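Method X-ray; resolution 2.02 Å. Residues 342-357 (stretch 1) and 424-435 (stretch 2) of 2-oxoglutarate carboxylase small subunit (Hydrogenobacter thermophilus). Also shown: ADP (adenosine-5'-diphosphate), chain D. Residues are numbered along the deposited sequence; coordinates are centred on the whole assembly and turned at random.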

# COMPACT_ATOMS: atom_id res chain seq x y z
N SER A 342 3.58 11.26 6.36
CA SER A 342 3.33 9.86 6.57
C SER A 342 3.20 9.60 8.05
O SER A 342 3.91 10.19 8.86
CB SER A 342 4.47 9.03 5.93
OG SER A 342 4.34 7.66 6.23
N ILE A 343 2.28 8.71 8.40
CA ILE A 343 1.99 8.34 9.77
C ILE A 343 1.98 6.83 9.83
O ILE A 343 1.42 6.17 8.94
CB ILE A 343 0.63 8.91 10.23
CG1 ILE A 343 0.52 10.42 10.01
CG2 ILE A 343 0.39 8.66 11.69
CD1 ILE A 343 -0.88 11.00 10.36
N GLU A 344 2.57 6.28 10.89
CA GLU A 344 2.56 4.88 11.20
C GLU A 344 1.93 4.67 12.57
O GLU A 344 2.29 5.32 13.55
CB GLU A 344 4.00 4.28 11.19
CG GLU A 344 4.09 2.88 11.88
CD GLU A 344 5.48 2.23 11.78
OE1 GLU A 344 6.23 2.11 12.79
OE2 GLU A 344 5.81 1.79 10.68
N CYS A 345 1.06 3.68 12.65
CA CYS A 345 0.48 3.26 13.91
C CYS A 345 0.83 1.80 14.15
O CYS A 345 0.71 0.98 13.24
CB CYS A 345 -1.03 3.47 13.94
SG CYS A 345 -1.57 5.19 13.82
N ARG A 346 1.30 1.51 15.36
CA ARG A 346 1.59 0.14 15.76
C ARG A 346 0.31 -0.50 16.22
O ARG A 346 -0.34 0.02 17.15
CB ARG A 346 2.64 0.09 16.86
CG ARG A 346 3.87 0.85 16.47
CD ARG A 346 5.03 0.35 17.26
NE ARG A 346 6.23 1.14 17.02
CZ ARG A 346 7.39 0.84 17.57
NH1 ARG A 346 7.45 -0.23 18.36
NH2 ARG A 346 8.46 1.61 17.37
N ILE A 347 -0.06 -1.60 15.58
CA ILE A 347 -1.23 -2.39 15.95
C ILE A 347 -0.70 -3.50 16.84
O ILE A 347 -0.15 -4.48 16.33
CB ILE A 347 -1.96 -2.98 14.75
CG1 ILE A 347 -2.09 -1.97 13.63
CG2 ILE A 347 -3.27 -3.54 15.18
CD1 ILE A 347 -2.85 -0.85 13.97
N ASN A 348 -0.86 -3.36 18.15
CA ASN A 348 -0.35 -4.32 19.11
C ASN A 348 -1.50 -5.12 19.70
O ASN A 348 -2.63 -4.62 19.84
CB ASN A 348 0.42 -3.64 20.26
CG ASN A 348 1.59 -2.82 19.79
OD1 ASN A 348 2.33 -3.22 18.90
ND2 ASN A 348 1.78 -1.66 20.42
N ALA A 349 -1.22 -6.36 20.04
CA ALA A 349 -2.16 -7.21 20.76
C ALA A 349 -2.00 -6.84 22.24
O ALA A 349 -1.18 -7.42 22.95
CB ALA A 349 -1.88 -8.69 20.52
N GLU A 350 -2.68 -5.77 22.66
CA GLU A 350 -2.64 -5.38 24.07
C GLU A 350 -3.91 -4.60 24.39
O GLU A 350 -4.58 -4.07 23.50
CB GLU A 350 -1.37 -4.57 24.41
CG GLU A 350 -1.07 -3.37 23.63
CD GLU A 350 0.44 -2.96 23.71
OE1 GLU A 350 1.35 -3.80 23.94
OE2 GLU A 350 0.70 -1.75 23.53
N ASP A 351 -4.27 -4.55 25.69
CA ASP A 351 -5.50 -3.88 26.08
C ASP A 351 -5.16 -2.53 26.69
O ASP A 351 -4.71 -2.46 27.84
CB ASP A 351 -6.29 -4.74 27.08
CG ASP A 351 -7.70 -4.18 27.36
OD1 ASP A 351 -7.98 -3.00 27.02
OD2 ASP A 351 -8.54 -4.91 27.94
N PRO A 352 -5.36 -1.42 25.96
CA PRO A 352 -5.05 -0.12 26.55
C PRO A 352 -5.84 0.22 27.79
O PRO A 352 -5.35 1.00 28.61
CB PRO A 352 -5.38 0.87 25.42
CG PRO A 352 -5.34 0.06 24.15
CD PRO A 352 -5.83 -1.31 24.57
N LYS A 353 -7.05 -0.30 27.95
CA LYS A 353 -7.80 0.02 29.15
C LYS A 353 -7.24 -0.68 30.38
O LYS A 353 -7.51 -0.24 31.49
CB LYS A 353 -9.26 -0.34 28.98
CG LYS A 353 -9.96 0.58 28.01
CD LYS A 353 -11.45 0.26 27.89
CE LYS A 353 -12.15 1.27 26.99
NZ LYS A 353 -13.62 1.22 27.20
N LYS A 354 -6.45 -1.74 30.20
CA LYS A 354 -5.84 -2.45 31.33
C LYS A 354 -4.32 -2.27 31.30
O LYS A 354 -3.57 -3.24 31.37
CB LYS A 354 -6.26 -3.93 31.39
CG LYS A 354 -7.79 -4.08 31.60
N GLY A 355 -3.87 -1.01 31.21
CA GLY A 355 -2.45 -0.74 31.27
C GLY A 355 -1.64 -1.27 30.10
O GLY A 355 -0.43 -1.50 30.23
N PHE A 356 -2.28 -1.46 28.94
CA PHE A 356 -1.59 -2.04 27.78
C PHE A 356 -1.00 -3.40 28.10
O PHE A 356 0.07 -3.75 27.60
CB PHE A 356 -0.47 -1.13 27.27
CG PHE A 356 -0.93 0.17 26.70
CD1 PHE A 356 -1.26 0.27 25.36
CD2 PHE A 356 -1.01 1.30 27.50
CE1 PHE A 356 -1.66 1.48 24.82
CE2 PHE A 356 -1.44 2.51 26.98
CZ PHE A 356 -1.76 2.60 25.64
N ALA A 357 -1.68 -4.17 28.93
CA ALA A 357 -1.24 -5.52 29.20
C ALA A 357 -1.37 -6.36 27.94
O ALA A 357 -2.38 -6.25 27.24
CB ALA A 357 -2.08 -6.13 30.32
N LYS A 424 -7.53 -8.41 22.17
CA LYS A 424 -7.69 -7.00 22.29
C LYS A 424 -6.53 -6.34 21.56
O LYS A 424 -5.47 -6.87 21.52
CB LYS A 424 -7.64 -6.60 23.74
CG LYS A 424 -8.94 -6.20 24.34
CD LYS A 424 -9.81 -7.38 24.66
CE LYS A 424 -10.96 -6.97 25.56
NZ LYS A 424 -10.60 -7.24 26.98
N THR A 425 -6.74 -5.19 20.97
CA THR A 425 -5.66 -4.50 20.28
C THR A 425 -5.64 -3.00 20.58
O THR A 425 -6.56 -2.49 21.14
CB THR A 425 -5.71 -4.70 18.71
OG1 THR A 425 -6.66 -3.84 18.13
CG2 THR A 425 -5.92 -6.09 18.25
N THR A 426 -4.68 -2.25 20.02
CA THR A 426 -4.63 -0.81 20.14
C THR A 426 -5.50 -0.07 19.15
O THR A 426 -5.53 1.17 19.18
CB THR A 426 -3.20 -0.31 19.95
OG1 THR A 426 -2.70 -0.88 18.74
CG2 THR A 426 -2.32 -0.73 21.09
N ILE A 427 -6.23 -0.76 18.25
CA ILE A 427 -6.93 -0.06 17.17
C ILE A 427 -7.93 0.96 17.71
O ILE A 427 -7.90 2.12 17.26
CB ILE A 427 -7.58 -1.08 16.21
CG1 ILE A 427 -6.49 -1.75 15.39
CG2 ILE A 427 -8.63 -0.39 15.33
CD1 ILE A 427 -6.97 -2.97 14.58
N PRO A 428 -8.82 0.63 18.63
CA PRO A 428 -9.78 1.66 19.08
C PRO A 428 -9.09 2.89 19.70
O PRO A 428 -9.52 4.03 19.46
CB PRO A 428 -10.65 0.92 20.10
CG PRO A 428 -10.47 -0.59 19.80
CD PRO A 428 -9.07 -0.70 19.23
N LEU A 429 -8.04 2.69 20.49
CA LEU A 429 -7.30 3.85 21.01
C LEU A 429 -6.72 4.67 19.88
O LEU A 429 -6.74 5.90 19.91
CB LEU A 429 -6.19 3.37 21.95
CG LEU A 429 -5.15 4.41 22.37
CD1 LEU A 429 -5.72 5.22 23.54
CD2 LEU A 429 -3.86 3.73 22.74
N LEU A 430 -6.13 4.01 18.88
CA LEU A 430 -5.51 4.75 17.79
C LEU A 430 -6.53 5.58 17.03
O LEU A 430 -6.23 6.70 16.56
CB LEU A 430 -4.76 3.79 16.88
CG LEU A 430 -3.60 3.05 17.56
CD1 LEU A 430 -3.15 1.87 16.71
CD2 LEU A 430 -2.42 4.01 17.82
N ILE A 431 -7.74 5.04 16.85
CA ILE A 431 -8.79 5.80 16.17
C ILE A 431 -9.06 7.10 16.91
O ILE A 431 -9.22 8.17 16.31
CB ILE A 431 -10.06 4.94 16.03
CG1 ILE A 431 -9.84 3.80 15.02
CG2 ILE A 431 -11.24 5.79 15.63
CD1 ILE A 431 -10.90 2.69 15.09
N ASN A 432 -9.12 7.02 18.24
CA ASN A 432 -9.44 8.21 19.04
C ASN A 432 -8.33 9.25 18.96
O ASN A 432 -8.59 10.45 19.03
CB ASN A 432 -9.71 7.82 20.50
CG ASN A 432 -11.10 7.23 20.71
OD1 ASN A 432 -11.99 7.41 19.90
ND2 ASN A 432 -11.29 6.54 21.81
N ILE A 433 -7.07 8.81 18.91
CA ILE A 433 -5.97 9.75 18.71
C ILE A 433 -6.14 10.51 17.40
O ILE A 433 -6.03 11.74 17.35
CB ILE A 433 -4.62 9.01 18.79
CG1 ILE A 433 -4.46 8.34 20.16
CG2 ILE A 433 -3.50 9.95 18.49
CD1 ILE A 433 -3.19 7.49 20.34
N MET A 434 -6.47 9.78 16.33
CA MET A 434 -6.64 10.44 15.04
C MET A 434 -7.81 11.43 15.07
O MET A 434 -7.80 12.41 14.33
CB MET A 434 -6.88 9.40 13.94
CG MET A 434 -5.72 8.42 13.70
SD MET A 434 -4.16 9.30 13.37
CE MET A 434 -3.03 8.58 14.55
N LYS A 435 -8.81 11.20 15.92
CA LYS A 435 -9.93 12.13 16.05
C LYS A 435 -9.67 13.27 17.04
O LYS A 435 -10.50 14.18 17.18
CB LYS A 435 -11.18 11.36 16.49
CG LYS A 435 -11.77 10.41 15.49
CD LYS A 435 -12.83 9.58 16.22
CE LYS A 435 -13.66 8.78 15.26
NZ LYS A 435 -14.59 7.87 15.98
PB ADP D . 12.39 0.93 17.69
O1B ADP D . 12.80 0.11 16.48
O2B ADP D . 11.89 2.35 17.54
O3B ADP D . 13.18 0.69 18.93
PA ADP D . 10.87 -0.60 19.66
O1A ADP D . 9.70 -1.46 20.01
O2A ADP D . 11.75 0.08 20.69
O3A ADP D . 10.79 0.25 18.32
O5' ADP D . 12.13 -2.06 19.25
C5' ADP D . 11.41 -3.30 18.84
C4' ADP D . 11.92 -4.52 19.47
O4' ADP D . 13.28 -4.48 19.86
C3' ADP D . 10.97 -4.63 20.80
O3' ADP D . 10.69 -5.90 21.01
C2' ADP D . 12.01 -3.99 21.81
O2' ADP D . 11.90 -4.51 23.05
C1' ADP D . 13.28 -4.66 21.20
N9 ADP D . 14.58 -3.92 21.49
C8 ADP D . 14.89 -2.55 21.30
N7 ADP D . 16.16 -2.23 21.69
C5 ADP D . 16.69 -3.43 22.11
C6 ADP D . 17.96 -3.74 22.63
N6 ADP D . 18.92 -2.76 22.78
N1 ADP D . 18.26 -5.03 23.00
C2 ADP D . 17.23 -5.94 22.84
N3 ADP D . 15.96 -5.79 22.36
C4 ADP D . 15.73 -4.50 22.00

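A single threonine hydroxyl stitches the edge of a strand to the start of a helix. T426 OG1 donates to the carbonyl R346 O at 3.0 Å and accepts from the amide N348 N at 3.1 Å, so one side chain satisfies two backbone groups flanking I347, much as a neighboring strand would. The backbone adds a weak return bond, T426 N to N348 O at 3.1 Å. The residue before it works on its own stretch: T425 OG1 accepts from I427 N at 3.1 Å, capping an amide at the beginning of the helix.

From this junction the strand 342–348 and the helix 427–435 run nearly antiparallel, at 157°, with their axes 9.0 Å apart at closest approach. Such a spacing leaves room for a layer of apolar side chains. C345 and L430 both point toward the opposing stretch and meet at 3.8 Å between C345 CB and L430 CD1, while C345 SG lies 3.8 Å from M434 CE, one helical turn further on. I347 spans two helix residues, with CG2 3.7 Å from I427 CG1 and CD1 3.9 Å from L430 CD1. Meanwhile the end of R346 leads away from the helix to ADP, where NH1 donates to O1A at 3.0 Å and NH2 to O3A at 2.9 Å; one residue thus offers its carbonyl to the helix start and its guanidinium to the nucleotide.

Beyond the strand, the chain after D351 turns back and P352 and F356 close on L429. P352 CG packs 4.1 Å from L429 CB, and F356 presents its ring edge, with CZ 3.8 Å from L429 CD2. Charge pairing replaces apolar packing at exposed K424, whose NZ forms a salt bridge with D351 OD2 at 3.3 Å. The general lesson is that a few directional bonds can join two backbones at one point while apolar side chains fill the space between them.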